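Phospholethanolamine N-methyltransferase 2 (Haemonchus contortus, PDB 4KRI) probably transfers methyl groups from S-adenosylmethionine to phosphoethanolamine derivatives such as phosphomonomethylethanolamine, on the nematode route to phosphocholine. Local coordinates at residues N200-G205 with V231-G236; L227-G232 with H249-S254; N288-V293 with Y313-P318. All blocks are in the same frame, centred on the assembly; numbering follows the deposited sequence.

The three contacts lie in the methyltransferase part and lead away from the active site. Contact 1 closes the loop 200-205 over the amino-acid end of S-adenosylhomocysteine and reaches the methyl group of the bound phosphomonomethylethanolamine. Contact 2 pairs the strands whose ends hold the ribose and amino group of the same ligand. The two share Val231 and Gly232, and their centres are about 10 Å apart. Contact 3 lies toward the strand ends remote from the ligand, its centre about 15 Å from that of contact 2 and about 22 Å from that of contact 1. Strands 225-229 and 290-296 are neighbours, and Leu227 N lies 2.9 Å from Tyr292 O, a probable hydrogen bond.

Contact 1. Residues N200-G205 with V231-G236; sequences NFISPG and VGIGGG. With SAH (S-adenosyl-L-homocysteine), chain D; 1SH (2-(methylamino)ethyl dihydrogen phosphate), chain E.
Phe201 and Ile202 meet Ile233 and Gly235 where a loop closes on the glycine-rich turn of a Rossmann-like methyltransferase fold. A type II' turn runs from Val231 to Gly234, which is the N-cap of helix 235-244.

The polar contacts gather round Asn200 O. Gly235 N, in the first turn of the helix, gives Asn200 O a weak hydrogen bond of 2.9 Å, with an N-H...O angle of 125°. A water also donates to Asn200 O. The same water donates to the ligand carboxylate oxygen OXT at 2.7 Å and accepts weakly from Ile233 N. It therefore ties the loop, the turn and the ligand together. The amide of Asn200 is used elsewhere, its OD1 accepting from Arg264 NH1.

The aromatic contact is a CH-pi interaction. Gly235 CA sits over one face of the Phe201 ring, 4.1 Å from its centroid. Phe201 starts away from the turn, yet chi1 of -74° sets CG beside the backbone N and brings the ring back over the helix start. Gly235 CA also approaches Asn200 O at 3.1 Å, as a CA-H...O contact.

The apolar contact joins two isoleucines crossing at about a right angle. Ile202 CD1 meets Ile233 CD1 at 3.8 Å. Met257 of helix 255-268 touches both.

The loop also grips S-adenosylhomocysteine (SAH) directly. Ser203 OG donates to the carboxylate oxygen SAH O at 2.8 Å. Ile202 N donates to SAH OXT at 2.9 Å, nearly straight at 170°. OXT is thus held by a backbone N-H and a water. On the substrate side, Ile202 O lies 3.2 Å from the methyl carbon C3 of phosphomonomethylethanolamine.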
loop_
_atom_site.group_PDB
_atom_site.type_symbol
_atom_site.label_atom_id
_atom_site.label_comp_id
_atom_site.label_asym_id
_atom_site.label_seq_id
_atom_site.Cartn_x
_atom_site.Cartn_y
_atom_site.Cartn_z
ATOM N N ASN A 200 -1.548 -0.510 -16.973
ATOM C CA ASN A 200 -1.233 0.111 -15.675
ATOM C C ASN A 200 -2.421 0.505 -14.802
ATOM O O ASN A 200 -2.225 1.074 -13.726
ATOM C CB ASN A 200 -0.292 1.317 -15.825
ATOM C CG ASN A 200 0.946 0.996 -16.646
ATOM O OD1 ASN A 200 1.817 0.241 -16.212
ATOM N ND2 ASN A 200 1.040 1.592 -17.827
ATOM N N PHE A 201 -3.635 0.189 -15.238
ATOM C CA PHE A 201 -4.824 0.566 -14.481
ATOM C C PHE A 201 -5.658 -0.619 -14.020
ATOM O O PHE A 201 -5.779 -1.615 -14.733
ATOM C CB PHE A 201 -5.694 1.521 -15.305
ATOM C CG PHE A 201 -5.131 2.902 -15.387
ATOM C CD1 PHE A 201 -5.416 3.834 -14.397
ATOM C CD2 PHE A 201 -4.287 3.259 -16.427
ATOM C CE1 PHE A 201 -4.876 5.120 -14.454
ATOM C CE2 PHE A 201 -3.740 4.542 -16.489
ATOM C CZ PHE A 201 -4.040 5.472 -15.503
ATOM N N ILE A 202 -6.256 -0.477 -12.835
ATOM C CA ILE A 202 -7.190 -1.466 -12.304
ATOM C C ILE A 202 -8.516 -0.754 -12.017
ATOM O O ILE A 202 -9.277 -1.162 -11.152
ATOM C CB ILE A 202 -6.658 -2.131 -10.996
ATOM C CG1 ILE A 202 -5.191 -2.513 -11.154
ATOM C CG2 ILE A 202 -7.476 -3.392 -10.640
ATOM C CD1 ILE A 202 -4.980 -3.623 -12.171
ATOM N N SER A 203 -8.786 0.323 -12.749
ATOM C CA SER A 203 -9.975 1.132 -12.519
ATOM C C SER A 203 -10.699 1.403 -13.831
ATOM O O SER A 203 -10.070 1.472 -14.892
ATOM C CB SER A 203 -9.594 2.452 -11.852
ATOM O OG SER A 203 -8.555 3.077 -12.591
ATOM N N PRO A 204 -12.026 1.550 -13.762
ATOM C CA PRO A 204 -12.887 1.797 -14.921
ATOM C C PRO A 204 -12.358 2.902 -15.826
ATOM O O PRO A 204 -12.038 4.003 -15.352
ATOM C CB PRO A 204 -14.194 2.274 -14.274
ATOM C CG PRO A 204 -14.257 1.534 -12.995
ATOM C CD PRO A 204 -12.812 1.387 -12.522
ATOM N N GLY A 205 -12.242 2.591 -17.111
ATOM C CA GLY A 205 -11.968 3.599 -18.117
ATOM C C GLY A 205 -10.503 3.844 -18.430
ATOM O O GLY A 205 -10.191 4.587 -19.361
ATOM N N VAL A 231 -3.129 2.729 -4.651
ATOM C CA VAL A 231 -2.522 3.084 -5.924
ATOM C C VAL A 231 -2.440 1.917 -6.927
ATOM O O VAL A 231 -2.188 2.130 -8.117
ATOM C CB VAL A 231 -1.136 3.725 -5.659
ATOM C CG1 VAL A 231 -0.122 2.671 -5.238
ATOM C CG2 VAL A 231 -0.662 4.516 -6.867
ATOM N N GLY A 232 -2.678 0.691 -6.457
ATOM C CA GLY A 232 -2.751 -0.460 -7.345
ATOM C C GLY A 232 -1.419 -0.703 -8.042
ATOM O O GLY A 232 -0.372 -0.669 -7.401
ATOM N N ILE A 233 -1.449 -0.912 -9.359
ATOM C CA ILE A 233 -0.204 -1.137 -10.090
ATOM C C ILE A 233 0.416 0.144 -10.637
ATOM O O ILE A 233 1.388 0.094 -11.400
ATOM C CB ILE A 233 -0.345 -2.201 -11.197
ATOM C CG1 ILE A 233 -1.360 -1.772 -12.254
ATOM C CG2 ILE A 233 -0.715 -3.547 -10.597
ATOM C CD1 ILE A 233 -1.458 -2.771 -13.406
ATOM N N GLY A 234 -0.133 1.290 -10.227
ATOM C CA GLY A 234 0.613 2.540 -10.326
ATOM C C GLY A 234 0.238 3.495 -11.451
ATOM O O GLY A 234 0.753 4.618 -11.507
ATOM N N GLY A 235 -0.636 3.057 -12.350
ATOM C CA GLY A 235 -0.967 3.846 -13.525
ATOM C C GLY A 235 -1.422 5.262 -13.237
ATOM O O GLY A 235 -0.997 6.208 -13.911
ATOM N N GLY A 236 -2.274 5.409 -12.233
ATOM C CA GLY A 236 -2.780 6.718 -11.848
ATOM C C GLY A 236 -1.715 7.623 -11.266
ATOM O O GLY A 236 -1.648 8.813 -11.606
HETATM N N SAH D . -6.144 3.365 -7.874
HETATM C CA SAH D . -5.673 2.272 -8.764
HETATM C CB SAH D . -5.982 0.871 -8.103
HETATM C CG SAH D . -7.445 0.465 -7.963
HETATM S SD SAH D . -7.642 -1.148 -7.139
HETATM C C SAH D . -6.194 2.428 -10.138
HETATM O O SAH D . -6.847 3.415 -10.442
HETATM O OXT SAH D . -5.776 1.690 -11.016
HETATM C "C5'" SAH D . -7.883 -0.841 -5.379
HETATM C "C4'" SAH D . -6.702 -0.880 -4.586
HETATM O "O4'" SAH D . -7.024 -0.400 -3.254
HETATM C "C3'" SAH D . -6.243 -2.275 -4.397
HETATM O "O3'" SAH D . -4.936 -2.392 -4.914
HETATM C "C2'" SAH D . -6.245 -2.503 -2.952
HETATM O "O2'" SAH D . -5.162 -3.294 -2.521
HETATM C "C1'" SAH D . -6.186 -1.115 -2.403
HETATM N N9 SAH D . -6.620 -1.029 -0.966
HETATM C C8 SAH D . -7.786 -1.467 -0.439
HETATM N N7 SAH D . -7.809 -1.136 0.856
HETATM C C5 SAH D . -6.673 -0.471 1.153
HETATM C C6 SAH D . -6.175 0.098 2.332
HETATM N N6 SAH D . -6.879 0.038 3.514
HETATM N N1 SAH D . -4.969 0.706 2.279
HETATM C C2 SAH D . -4.267 0.773 1.142
HETATM N N3 SAH D . -4.723 0.243 -0.007
HETATM C C4 SAH D . -5.909 -0.393 -0.026
HETATM O O4 1SH E . -15.557 -4.692 -10.588
HETATM P P1 1SH E . -14.797 -5.621 -9.645
HETATM O O1 1SH E . -15.583 -5.952 -8.439
HETATM O O3 1SH E . -14.414 -6.940 -10.417
HETATM O O2 1SH E . -13.488 -4.872 -9.161
HETATM C C1 1SH E . -12.672 -4.354 -10.077
HETATM C C2 1SH E . -11.557 -3.462 -9.548
HETATM N N1 1SH E . -11.945 -2.222 -8.934
HETATM C C3 1SH E . -10.782 -1.639 -8.369
HETATM O O HOH W 1 -3.240 0.651 -11.125
#

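Contact 2. Residues L227-G232 with H249-S254. With SAH (S-adenosyl-L-homocysteine), chain D.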
loop_
_atom_site.group_PDB
_atom_site.type_symbol
_atom_site.label_atom_id
_atom_site.label_comp_id
_atom_site.label_asym_id
_atom_site.label_seq_id
_atom_site.Cartn_x
_atom_site.Cartn_y
_atom_site.Cartn_z
ATOM N N LEU A 227 -0.971 12.454 -2.277
ATOM C CA LEU A 227 -1.025 11.113 -1.705
ATOM C C LEU A 227 -2.059 10.324 -2.471
ATOM O O LEU A 227 -3.223 10.746 -2.560
ATOM C CB LEU A 227 -1.452 11.179 -0.227
ATOM C CG LEU A 227 -1.661 9.811 0.440
ATOM C CD1 LEU A 227 -0.321 9.064 0.566
ATOM C CD2 LEU A 227 -2.309 9.992 1.814
ATOM N N ASP A 228 -1.661 9.173 -3.020
ATOM C CA ASP A 228 -2.624 8.311 -3.724
ATOM C C ASP A 228 -2.901 7.103 -2.856
ATOM O O ASP A 228 -2.002 6.318 -2.586
ATOM C CB ASP A 228 -2.042 7.874 -5.083
ATOM C CG ASP A 228 -3.037 7.081 -5.935
ATOM O OD1 ASP A 228 -3.747 6.195 -5.394
ATOM O OD2 ASP A 228 -3.118 7.336 -7.165
ATOM N N ILE A 229 -4.149 6.956 -2.416
ATOM C CA ILE A 229 -4.518 5.862 -1.538
ATOM C C ILE A 229 -5.093 4.721 -2.377
ATOM O O ILE A 229 -6.086 4.900 -3.077
ATOM C CB ILE A 229 -5.548 6.333 -0.469
ATOM C CG1 ILE A 229 -4.859 7.282 0.521
ATOM C CG2 ILE A 229 -6.156 5.133 0.253
ATOM C CD1 ILE A 229 -5.823 7.988 1.490
ATOM N N GLY A 230 -4.472 3.546 -2.288
ATOM C CA GLY A 230 -4.898 2.399 -3.070
ATOM C C GLY A 230 -4.425 2.506 -4.502
ATOM O O GLY A 230 -5.198 2.349 -5.441
ATOM N N VAL A 231 -3.129 2.729 -4.651
ATOM C CA VAL A 231 -2.522 3.084 -5.924
ATOM C C VAL A 231 -2.440 1.917 -6.927
ATOM O O VAL A 231 -2.188 2.130 -8.117
ATOM C CB VAL A 231 -1.136 3.725 -5.659
ATOM C CG1 VAL A 231 -0.122 2.671 -5.238
ATOM C CG2 VAL A 231 -0.662 4.516 -6.867
ATOM N N GLY A 232 -2.678 0.691 -6.457
ATOM C CA GLY A 232 -2.751 -0.460 -7.345
ATOM C C GLY A 232 -1.419 -0.703 -8.042
ATOM O O GLY A 232 -0.372 -0.669 -7.401
ATOM N N HIS A 249 3.022 10.232 -3.851
ATOM C CA HIS A 249 3.365 9.097 -3.007
ATOM C C HIS A 249 2.175 8.180 -2.994
ATOM O O HIS A 249 1.087 8.563 -2.566
ATOM C CB HIS A 249 3.672 9.514 -1.568
ATOM C CG HIS A 249 4.087 8.366 -0.703
ATOM N ND1 HIS A 249 5.160 7.555 -1.010
ATOM C CD2 HIS A 249 3.565 7.876 0.450
ATOM C CE1 HIS A 249 5.288 6.622 -0.082
ATOM N NE2 HIS A 249 4.333 6.795 0.814
ATOM N N GLY A 250 2.371 6.962 -3.473
ATOM C CA GLY A 250 1.268 6.025 -3.571
ATOM C C GLY A 250 1.369 4.932 -2.539
ATOM O O GLY A 250 2.455 4.391 -2.321
ATOM N N VAL A 251 0.241 4.605 -1.904
ATOM C CA VAL A 251 0.232 3.530 -0.918
ATOM C C VAL A 251 -0.772 2.460 -1.314
ATOM O O VAL A 251 -1.804 2.750 -1.936
ATOM C CB VAL A 251 -0.023 4.049 0.528
ATOM C CG1 VAL A 251 1.045 5.080 0.909
ATOM C CG2 VAL A 251 -1.423 4.642 0.682
ATOM N N ASP A 252 -0.452 1.208 -0.995
ATOM C CA ASP A 252 -1.390 0.122 -1.228
ATOM C C ASP A 252 -1.131 -0.967 -0.217
ATOM O O ASP A 252 0.004 -1.158 0.206
ATOM C CB ASP A 252 -1.221 -0.451 -2.634
ATOM C CG ASP A 252 -2.474 -1.111 -3.122
ATOM O OD1 ASP A 252 -3.175 -0.525 -3.982
ATOM O OD2 ASP A 252 -2.797 -2.206 -2.609
ATOM N N LEU A 253 -2.184 -1.682 0.171
ATOM C CA LEU A 253 -2.023 -2.738 1.152
ATOM C C LEU A 253 -1.563 -4.019 0.476
ATOM O O LEU A 253 -0.938 -4.875 1.106
ATOM C CB LEU A 253 -3.348 -2.961 1.897
ATOM C CG LEU A 253 -3.280 -3.929 3.083
ATOM C CD1 LEU A 253 -2.088 -3.626 3.981
ATOM C CD2 LEU A 253 -4.558 -3.855 3.883
ATOM N N SER A 254 -1.856 -4.148 -0.815
ATOM C CA SER A 254 -1.513 -5.376 -1.523
ATOM C C SER A 254 -0.079 -5.390 -2.037
ATOM O O SER A 254 0.291 -4.551 -2.858
ATOM C CB SER A 254 -2.475 -5.589 -2.691
ATOM O OG SER A 254 -1.993 -6.615 -3.553
HETATM N N SAH D . -6.144 3.365 -7.874
HETATM C CA SAH D . -5.673 2.272 -8.764
HETATM C CB SAH D . -5.982 0.871 -8.103
HETATM C CG SAH D . -7.445 0.465 -7.963
HETATM S SD SAH D . -7.642 -1.148 -7.139
HETATM C C SAH D . -6.194 2.428 -10.138
HETATM O O SAH D . -6.847 3.415 -10.442
HETATM O OXT SAH D . -5.776 1.690 -11.016
HETATM C "C5'" SAH D . -7.883 -0.841 -5.379
HETATM C "C4'" SAH D . -6.702 -0.880 -4.586
HETATM O "O4'" SAH D . -7.024 -0.400 -3.254
HETATM C "C3'" SAH D . -6.243 -2.275 -4.397
HETATM O "O3'" SAH D . -4.936 -2.392 -4.914
HETATM C "C2'" SAH D . -6.245 -2.503 -2.952
HETATM O "O2'" SAH D . -5.162 -3.294 -2.521
HETATM C "C1'" SAH D . -6.186 -1.115 -2.403
HETATM N N9 SAH D . -6.620 -1.029 -0.966
HETATM C C8 SAH D . -7.786 -1.467 -0.439
HETATM N N7 SAH D . -7.809 -1.136 0.856
HETATM C C5 SAH D . -6.673 -0.471 1.153
HETATM C C6 SAH D . -6.175 0.098 2.332
HETATM N N6 SAH D . -6.879 0.038 3.514
HETATM N N1 SAH D . -4.969 0.706 2.279
HETATM C C2 SAH D . -4.267 0.773 1.142
HETATM N N3 SAH D . -4.723 0.243 -0.007
HETATM C C4 SAH D . -5.909 -0.393 -0.026
#
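Leu227 and His249 lie side by side and point the same way, on the face of this parallel strand pair that also carries Ile229 and Val251. Leu227 CD1 comes within 4.1 Å of His249 CD2, obliquely to the ring. His249 ND1 is bonded to Thr274. Further along this face, Ile229 CG1 approaches Val251 CG2 at 4.3 Å.

Asp228 points to the opposite face, beside Gly250. Val231, just past the strand end, packs its two methyls on the backbone of Gly250 and Val251. Val231 CG2 lies 4.1 Å from Gly250 CA.

Between the strands, Asp228 N bonds to His249 O and Val251 N to Asp228 O, both nearly straight. Val251 O then takes two donors, Gly230 N and Val231 N, from opposite faces of its carbonyl plane. The Gly230 bond is bent and the Val231 bond straighter; together they hold the chain as it leaves the strand.

Asp252 ends the second strand. Its CG is anti to the backbone N (chi1 -155°), and its carboxylate faces the ligand. Asp252 OD1 accepts from Gly232 N at 2.8 Å, on the anti side and 31° out of plane, and from ribose O3' at 2.7 Å. Asp252 OD2 accepts from O2' at 2.6 Å and closes an Asx turn with Ser254 N. Thus one carboxylate is held by two backbone N-H groups and two ribose hydroxyls. Gly230 O accepts from the ligand amino nitrogen at 2.8 Å. A glycine-rich turn after one strand and an acidic residue gripping the ribose at the end of the next are typical of Rossmann-like methyltransferases.

Contact 3. Residues N288-V293 with Y313-P318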
loop_
_atom_site.group_PDB
_atom_site.type_symbol
_atom_site.label_atom_id
_atom_site.label_comp_id
_atom_site.label_asym_id
_atom_site.label_seq_id
_atom_site.Cartn_x
_atom_site.Cartn_y
_atom_site.Cartn_z
ATOM N N ASN A 288 -0.496 17.683 7.705
ATOM C CA ASN A 288 -0.471 18.984 7.043
ATOM C C ASN A 288 0.578 19.045 5.957
ATOM O O ASN A 288 1.237 20.061 5.789
ATOM C CB ASN A 288 -0.200 20.101 8.054
ATOM C CG ASN A 288 -1.273 20.184 9.121
ATOM O OD1 ASN A 288 -2.466 20.260 8.815
ATOM N ND2 ASN A 288 -0.854 20.149 10.382
ATOM N N SER A 289 0.719 17.965 5.208
ATOM C CA SER A 289 1.857 17.865 4.302
ATOM C C SER A 289 1.470 17.685 2.841
ATOM O O SER A 289 2.280 17.985 1.952
ATOM C CB SER A 289 2.809 16.756 4.751
ATOM O OG SER A 289 2.244 15.487 4.528
ATOM N N PHE A 290 0.250 17.216 2.579
ATOM C CA PHE A 290 -0.170 16.975 1.195
ATOM C C PHE A 290 -1.062 18.065 0.625
ATOM O O PHE A 290 -2.011 18.511 1.268
ATOM C CB PHE A 290 -0.870 15.604 1.056
ATOM C CG PHE A 290 0.071 14.442 1.235
ATOM C CD1 PHE A 290 0.904 14.049 0.200
ATOM C CD2 PHE A 290 0.142 13.760 2.439
ATOM C CE1 PHE A 290 1.783 12.987 0.362
ATOM C CE2 PHE A 290 1.027 12.695 2.601
ATOM C CZ PHE A 290 1.839 12.315 1.564
ATOM N N ASP A 291 -0.776 18.467 -0.615
ATOM C CA ASP A 291 -1.683 19.357 -1.337
ATOM C C ASP A 291 -2.970 18.654 -1.773
ATOM O O ASP A 291 -4.032 19.273 -1.815
ATOM C CB ASP A 291 -0.980 19.954 -2.559
ATOM C CG ASP A 291 0.179 20.833 -2.176
ATOM O OD1 ASP A 291 -0.080 21.973 -1.710
ATOM O OD2 ASP A 291 1.344 20.386 -2.319
ATOM N N TYR A 292 -2.865 17.366 -2.107
ATOM C CA TYR A 292 -3.979 16.588 -2.629
ATOM C C TYR A 292 -3.945 15.197 -2.063
ATOM O O TYR A 292 -2.879 14.632 -1.845
ATOM C CB TYR A 292 -3.890 16.461 -4.170
ATOM C CG TYR A 292 -3.766 17.796 -4.836
ATOM C CD1 TYR A 292 -4.873 18.630 -4.959
ATOM C CD2 TYR A 292 -2.545 18.234 -5.329
ATOM C CE1 TYR A 292 -4.760 19.872 -5.557
ATOM C CE2 TYR A 292 -2.421 19.481 -5.927
ATOM C CZ TYR A 292 -3.533 20.288 -6.037
ATOM O OH TYR A 292 -3.416 21.528 -6.624
ATOM N N VAL A 293 -5.124 14.640 -1.832
ATOM C CA VAL A 293 -5.242 13.226 -1.552
ATOM C C VAL A 293 -6.219 12.697 -2.582
ATOM O O VAL A 293 -7.316 13.233 -2.760
ATOM C CB VAL A 293 -5.774 12.971 -0.128
ATOM C CG1 VAL A 293 -6.131 11.499 0.045
ATOM C CG2 VAL A 293 -4.722 13.376 0.903
ATOM N N TYR A 313 -7.996 14.016 6.372
ATOM C CA TYR A 313 -8.049 15.392 6.846
ATOM C C TYR A 313 -6.743 15.787 7.533
ATOM O O TYR A 313 -6.207 16.877 7.302
ATOM C CB TYR A 313 -9.237 15.545 7.804
ATOM C CG TYR A 313 -9.509 16.958 8.243
ATOM C CD1 TYR A 313 -10.464 17.725 7.599
ATOM C CD2 TYR A 313 -8.825 17.522 9.312
ATOM C CE1 TYR A 313 -10.731 19.030 8.012
ATOM C CE2 TYR A 313 -9.083 18.822 9.726
ATOM C CZ TYR A 313 -10.037 19.567 9.065
ATOM O OH TYR A 313 -10.302 20.860 9.468
ATOM N N ARG A 314 -6.226 14.897 8.375
ATOM C CA ARG A 314 -4.992 15.165 9.117
ATOM C C ARG A 314 -3.796 15.363 8.169
ATOM O O ARG A 314 -2.973 16.272 8.371
ATOM C CB ARG A 314 -4.705 13.993 10.064
ATOM C CG ARG A 314 -3.376 14.069 10.794
ATOM C CD ARG A 314 -3.224 12.887 11.750
ATOM N NE ARG A 314 -1.972 12.942 12.502
ATOM C CZ ARG A 314 -0.818 12.457 12.050
ATOM N NH1 ARG A 314 -0.768 11.884 10.850
ATOM N NH2 ARG A 314 0.282 12.543 12.790
ATOM N N ALA A 315 -3.729 14.538 7.129
ATOM C CA ALA A 315 -2.572 14.538 6.229
ATOM C C ALA A 315 -2.565 15.716 5.255
ATOM O O ALA A 315 -1.509 16.108 4.764
ATOM C CB ALA A 315 -2.501 13.221 5.465
ATOM N N LEU A 316 -3.745 16.268 4.964
ATOM C CA LEU A 316 -3.837 17.410 4.046
ATOM C C LEU A 316 -3.310 18.684 4.676
ATOM O O LEU A 316 -3.511 18.922 5.873
ATOM C CB LEU A 316 -5.292 17.650 3.622
ATOM C CG LEU A 316 -5.888 16.749 2.550
ATOM C CD1 LEU A 316 -7.405 16.945 2.473
ATOM C CD2 LEU A 316 -5.255 17.086 1.212
ATOM N N LYS A 317 -2.646 19.509 3.867
ATOM C CA LYS A 317 -2.366 20.897 4.241
ATOM C C LYS A 317 -3.691 21.646 4.370
ATOM O O LYS A 317 -4.656 21.316 3.691
ATOM C CB LYS A 317 -1.503 21.559 3.153
ATOM C CG LYS A 317 -0.167 20.878 2.936
ATOM C CD LYS A 317 0.508 21.266 1.602
ATOM C CE LYS A 317 0.753 22.761 1.496
ATOM N NZ LYS A 317 1.542 23.112 0.275
ATOM N N PRO A 318 -3.753 22.649 5.256
ATOM C CA PRO A 318 -4.906 23.559 5.239
ATOM C C PRO A 318 -5.108 24.091 3.817
ATOM O O PRO A 318 -4.115 24.498 3.187
ATOM C CB PRO A 318 -4.459 24.698 6.160
ATOM C CG PRO A 318 -3.464 24.060 7.101
ATOM C CD PRO A 318 -2.745 23.024 6.267
#
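The ring of Phe290 turns its edge to Ala315, whose O lies near the ring plane, 3.7 Å from CD2. Ala315 CB touches the same CD2 atom. Beyond the contact, Arg225 makes a cation-pi interaction with this ring, and Leu227 of the neighbouring strand packs against the side chain. The two segments form part of the Rossmann-like methyltransferase fold: here the start of strand 290-296 meets the C-terminal end of helix 305-315 and the short strand after it.

Carbonyls at the helix end are taken up by the backbone N-H groups of residues 288-290. Arg314 O accepts from Asn288 N. Ala315 O accepts from two successive donors: Phe290 N comes in the carbonyl plane at 3.0 Å, and Ser289 N stands above that plane at 2.9 Å. Phe290 O in turn accepts from Lys317 N, making a short parallel bridge between Phe290 and Leu316. Asn288 CA adds a CA-H...O contact of 3.3 Å to Leu316 O. Lys431 NZ hydrogen-bonds to both Leu316 O and Asn288 OD1.

Inside, Leu316 CD2 packs against Val293 CG2 at 3.8 Å, and it also rests on Phe290 O. At the outer side, Lys317 runs along the backbone of residues 288-290, its CG 3.3 Å from Asn288 O. A bend at chi3 (59°) brings its end alongside Asp291, both side chains pointing the same way. Asp291 OD2 is bonded to Arg225 N. The other oxygen, OD1, forms a salt bridge with Lys317 NZ at 2.8 Å, met on its syn side and 28° out of the carboxylate plane.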